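Local coordinates for taurocyamine kinase (Schistosoma mansoni, PDB 4WOD), which reversibly transfers phosphate between ATP and taurocyamine, using magnesium, as a phosphagen kinase with two fused repeats, at residues R18-T23 against P57-P62; Y70-R74 against R261-F267. The protein carries 4 engineered substitutions. The contacts are given in a common frame with arbitrary orientation. Residue numbers count along the deposited sequence, not the author numbering.

Contact 1 of 2, residues R18-T23 against P57-P62. With ARG (arginine), chain B.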
# COMPACT_ATOMS: atom_id res chain seq x y z
N ARG A 18 14.00 13.03 9.63
CA ARG A 18 14.00 11.68 9.06
C ARG A 18 13.42 10.66 10.04
O ARG A 18 13.10 9.53 9.66
CB ARG A 18 15.42 11.25 8.70
CG ARG A 18 16.18 12.22 7.79
CD ARG A 18 17.66 11.96 7.93
NE ARG A 18 18.07 12.12 9.32
CZ ARG A 18 19.22 11.66 9.82
NH1 ARG A 18 20.07 11.00 9.05
NH2 ARG A 18 19.50 11.86 11.10
N ASN A 19 13.32 11.04 11.30
CA ASN A 19 12.82 10.11 12.30
C ASN A 19 11.30 10.15 12.37
O ASN A 19 10.72 11.20 12.63
CB ASN A 19 13.45 10.40 13.67
CG ASN A 19 13.31 9.25 14.63
OD1 ASN A 19 12.21 8.72 14.82
ND2 ASN A 19 14.41 8.86 15.24
N HIS A 20 10.67 9.00 12.13
CA HIS A 20 9.23 8.85 12.25
C HIS A 20 8.90 7.63 13.09
O HIS A 20 7.95 6.90 12.80
CB HIS A 20 8.59 8.72 10.87
CG HIS A 20 8.95 9.83 9.94
ND1 HIS A 20 9.76 9.65 8.84
CD2 HIS A 20 8.63 11.14 9.96
CE1 HIS A 20 9.92 10.80 8.22
NE2 HIS A 20 9.25 11.73 8.88
N SER A 21 9.71 7.40 14.12
CA SER A 21 9.60 6.17 14.91
C SER A 21 8.44 6.23 15.88
O SER A 21 7.96 7.32 16.20
CB SER A 21 10.91 5.92 15.67
OG SER A 21 11.33 7.05 16.42
N LEU A 22 7.98 5.08 16.36
CA LEU A 22 7.02 5.09 17.47
C LEU A 22 7.70 5.62 18.73
O LEU A 22 7.02 6.10 19.63
CB LEU A 22 6.45 3.70 17.72
CG LEU A 22 5.61 3.12 16.58
CD1 LEU A 22 5.24 1.67 16.86
CD2 LEU A 22 4.36 3.97 16.34
N THR A 23 9.02 5.51 18.81
CA THR A 23 9.77 6.09 19.93
C THR A 23 9.59 7.59 19.97
O THR A 23 9.39 8.19 21.02
CB THR A 23 11.28 5.78 19.84
OG1 THR A 23 11.48 4.38 20.06
CG2 THR A 23 12.06 6.57 20.89
N PRO A 57 17.50 6.95 12.39
CA PRO A 57 16.13 7.45 12.17
C PRO A 57 15.21 6.46 11.45
O PRO A 57 13.99 6.62 11.53
CB PRO A 57 16.35 8.72 11.34
CG PRO A 57 17.72 8.58 10.74
CD PRO A 57 18.52 7.77 11.72
N GLY A 58 15.76 5.46 10.78
CA GLY A 58 14.95 4.48 10.07
C GLY A 58 14.32 3.47 11.00
O GLY A 58 13.36 2.78 10.64
N ALA A 59 14.85 3.36 12.21
CA ALA A 59 14.35 2.39 13.19
C ALA A 59 12.97 2.80 13.71
O ALA A 59 12.78 3.93 14.15
CB ALA A 59 15.34 2.24 14.33
N LEU A 60 12.03 1.87 13.67
CA LEU A 60 10.66 2.11 14.10
C LEU A 60 10.44 2.02 15.62
O LEU A 60 9.61 2.73 16.19
CB LEU A 60 9.75 1.10 13.41
CG LEU A 60 8.26 1.36 13.52
CD1 LEU A 60 7.95 2.69 12.89
CD2 LEU A 60 7.49 0.23 12.83
N LEU A 61 11.19 1.13 16.26
CA LEU A 61 10.96 0.75 17.66
C LEU A 61 12.14 1.05 18.58
O LEU A 61 13.27 1.13 18.13
CB LEU A 61 10.64 -0.75 17.73
CG LEU A 61 9.33 -1.17 17.06
CD1 LEU A 61 9.14 -2.67 17.13
CD2 LEU A 61 8.16 -0.45 17.69
N PRO A 62 11.87 1.23 19.88
CA PRO A 62 13.00 1.26 20.82
C PRO A 62 13.55 -0.16 21.00
O PRO A 62 13.06 -1.09 20.35
CB PRO A 62 12.37 1.75 22.13
CG PRO A 62 10.88 1.30 22.02
CD PRO A 62 10.57 1.47 20.54
N ARG B . 10.42 -2.90 13.66
CA ARG B . 11.75 -2.77 14.19
C ARG B . 12.42 -1.41 14.07
O ARG B . 12.43 -0.81 12.97
CB ARG B . 12.64 -3.84 13.68
CG ARG B . 12.48 -5.11 14.44
CD ARG B . 13.76 -5.32 15.17
NE ARG B . 13.71 -6.53 15.93
CZ ARG B . 14.65 -7.43 15.91
NH1 ARG B . 14.54 -8.51 16.62
NH2 ARG B . 15.69 -7.25 15.14
OXT ARG B . 12.87 -1.06 15.17
O HOH W 1 14.24 5.79 15.25
O HOH W 2 11.29 6.00 11.30
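Pro57 opens the 57-62 loop by setting its ring against one face of the Arg18 guanidinium, Pro57 CG to Arg18 CZ 3.5 Å, while Asp16 holds that guanidinium in a salt bridge. Its carbonyl reaches the other segment through water 2, which gives to Pro57 O (2.8 Å) and accepts from His20 N (3.2 Å). Ala59 O is hydrogen-bonded to water 1 at 2.6 Å, and Asn19 ND2 bonds weakly to the same water at 3.1 Å. Asn19 OD1, meanwhile, closes an Asx turn by accepting from Ser21 N (2.9 Å), and Ser21, the N-cap of helix 22-26, caps Lys24 N. This loop probably corresponds to the guanidino-specificity loop of phosphagen kinases, consistent with its holding the bound arginine's carboxylate by backbone amides: Leu60 N to its O at 2.8 Å, Leu61 N to its OXT at 3.0 Å. The carbonyl of Leu60, in the next peptide, accepts the one direct cross-segment hydrogen bond, Leu22 N to Leu60 O, 2.9 Å and 143°. Leu61 CD2 then packs on Leu22 CD1 at 3.7 Å. At Pro62, CD lies 3.1 Å from Thr23 OG1, whose hydrogen-bond partner is Asn53.

Contact 2 of 2, residues Y70-R74 against R261-F267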
# COMPACT_ATOMS: atom_id res chain seq x y z
N TYR A 70 10.12 -3.34 30.28
CA TYR A 70 8.73 -3.25 29.88
C TYR A 70 7.85 -2.89 31.07
O TYR A 70 6.92 -2.09 30.93
CB TYR A 70 8.27 -4.56 29.22
CG TYR A 70 9.00 -4.82 27.91
CD1 TYR A 70 8.67 -4.11 26.77
CD2 TYR A 70 10.03 -5.75 27.82
CE1 TYR A 70 9.31 -4.31 25.58
CE2 TYR A 70 10.69 -5.97 26.62
CZ TYR A 70 10.33 -5.25 25.51
OH TYR A 70 10.97 -5.44 24.30
N GLU A 71 8.15 -3.44 32.24
CA GLU A 71 7.43 -3.08 33.45
C GLU A 71 7.85 -1.71 34.01
O GLU A 71 6.98 -0.89 34.35
CB GLU A 71 7.64 -4.15 34.52
CG GLU A 71 6.97 -3.84 35.85
CD GLU A 71 5.47 -3.54 35.74
OE1 GLU A 71 4.98 -2.73 36.55
OE2 GLU A 71 4.79 -4.11 34.85
N THR A 72 9.15 -1.44 34.04
CA THR A 72 9.69 -0.24 34.71
C THR A 72 9.28 1.02 33.98
O THR A 72 8.90 2.02 34.60
CB THR A 72 11.22 -0.31 34.83
OG1 THR A 72 11.58 -1.55 35.46
CG2 THR A 72 11.78 0.88 35.67
N PHE A 73 9.34 0.99 32.65
CA PHE A 73 8.88 2.14 31.86
C PHE A 73 7.58 1.82 31.11
O PHE A 73 7.41 2.14 29.93
CB PHE A 73 9.99 2.58 30.91
CG PHE A 73 11.35 2.63 31.55
CD1 PHE A 73 11.65 3.59 32.51
CD2 PHE A 73 12.33 1.71 31.21
CE1 PHE A 73 12.90 3.65 33.11
CE2 PHE A 73 13.60 1.75 31.81
CZ PHE A 73 13.88 2.73 32.76
N ARG A 74 6.64 1.23 31.83
CA ARG A 74 5.40 0.73 31.22
C ARG A 74 4.54 1.74 30.44
O ARG A 74 3.96 1.38 29.42
CB ARG A 74 4.53 0.10 32.29
CG ARG A 74 3.32 -0.57 31.68
CD ARG A 74 2.99 -1.86 32.34
NE ARG A 74 1.61 -2.22 32.06
CZ ARG A 74 0.90 -3.01 32.84
NH1 ARG A 74 1.45 -3.50 33.95
NH2 ARG A 74 -0.36 -3.28 32.53
N ARG A 261 0.81 -10.57 29.93
CA ARG A 261 0.49 -9.42 29.10
C ARG A 261 1.28 -9.44 27.77
O ARG A 261 0.69 -9.31 26.69
CB ARG A 261 0.77 -8.15 29.90
CG ARG A 261 0.35 -6.86 29.26
CD ARG A 261 0.46 -5.76 30.32
NE ARG A 261 1.79 -5.72 30.91
CZ ARG A 261 2.78 -5.01 30.39
NH1 ARG A 261 2.53 -4.31 29.30
NH2 ARG A 261 3.99 -4.99 30.95
N LEU A 262 2.60 -9.61 27.85
CA LEU A 262 3.43 -9.56 26.65
C LEU A 262 3.88 -10.93 26.16
O LEU A 262 4.57 -11.02 25.15
CB LEU A 262 4.69 -8.70 26.91
CG LEU A 262 4.36 -7.30 27.44
CD1 LEU A 262 5.61 -6.51 27.72
CD2 LEU A 262 3.47 -6.56 26.46
N GLY A 263 3.52 -11.99 26.87
CA GLY A 263 4.08 -13.29 26.53
C GLY A 263 5.58 -13.37 26.80
O GLY A 263 6.04 -12.90 27.85
N PHE A 264 6.33 -13.98 25.88
CA PHE A 264 7.79 -14.10 26.03
C PHE A 264 8.47 -12.76 25.76
O PHE A 264 8.28 -12.13 24.70
CB PHE A 264 8.36 -15.16 25.10
CG PHE A 264 7.99 -16.56 25.47
CD1 PHE A 264 8.58 -17.17 26.58
CD2 PHE A 264 7.06 -17.27 24.74
CE1 PHE A 264 8.26 -18.46 26.94
CE2 PHE A 264 6.72 -18.58 25.09
CZ PHE A 264 7.33 -19.17 26.18
N ILE A 265 9.24 -12.32 26.74
CA ILE A 265 9.99 -11.07 26.60
C ILE A 265 11.11 -11.23 25.57
O ILE A 265 11.79 -12.27 25.52
CB ILE A 265 10.60 -10.65 27.96
CG1 ILE A 265 9.50 -10.54 29.03
CG2 ILE A 265 11.41 -9.35 27.84
CD1 ILE A 265 8.32 -9.66 28.66
N THR A 266 11.29 -10.21 24.75
CA THR A 266 12.40 -10.17 23.79
C THR A 266 13.05 -8.81 23.84
O THR A 266 12.46 -7.88 24.38
CB THR A 266 11.93 -10.47 22.35
OG1 THR A 266 10.78 -9.65 22.06
CG2 THR A 266 11.58 -11.96 22.23
N PHE A 267 14.25 -8.71 23.27
CA PHE A 267 15.01 -7.44 23.22
C PHE A 267 14.28 -6.38 22.41
O PHE A 267 14.21 -5.21 22.79
CB PHE A 267 16.41 -7.70 22.65
CG PHE A 267 17.28 -6.47 22.55
CD1 PHE A 267 17.73 -5.80 23.67
CD2 PHE A 267 17.70 -6.03 21.30
CE1 PHE A 267 18.57 -4.69 23.55
CE2 PHE A 267 18.54 -4.93 21.18
CZ PHE A 267 18.96 -4.26 22.31
O HOH W 3 5.15 -2.97 28.65
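Tyr70, on helix 69-72, joins the N-terminal domain to the catalytic domain just ahead of Cys268, the predicted active-site residue: its OH donates to Thr266 O at 2.9 Å, with that oxygen near the ring plane, while Tyr70 CB meets Leu262 CD1 at 3.6 Å and Tyr70 CE2 meets Ile265 CG2 at 3.7 Å. Its carbonyl is served by water 3, which donates to Tyr70 O (3.0 Å) and accepts from Arg261 NH1 (3.0 Å). In the 261-267 segment, Thr266 OG1 bonds to Cys268 O, and a classic beta bulge sets Leu262 and Gly263 opposite Asn259. Two arginines stack face to face, the guanidiniums of Arg74 and Arg261 having centres 3.7 Å apart and planes at 4°. Glu71 OE2 lies 3.5 Å from Arg74 NH1 in a salt bridge; Arg261 NH2, 4.1 Å from Glu71 OE2, feels charge alone, since that oxygen lies well out of its plane. The carboxylate of Asp78, salt-bridged to both arginines, with Glu71 beside them, offsets the like charges of the stack.

How the contacts relate
Contact 1 stays inside the N-terminal domain and joins parts only 34 residues apart, whereas contact 2 bridges that domain and the catalytic one across 187 residues. Of the touching residues, five of eight are buried in contact 2 and six of eleven in contact 1, whose Arg18 and His20 are exposed. Both rest on helix 74-84: Leu61 touches Val80, while Tyr70 and Leu262 touch Ile81. Contact 1 relies on backbone amides, carbonyls and waters, as suits a loop binding a carboxylate; contact 2 adds stacked, charged side chains and a tyrosine hydroxyl to a similar water bridge and apolar contacts of Tyr70. Centres 19 Å apart, both come near Cys268: Leu61 touches it, and Phe267 precedes it.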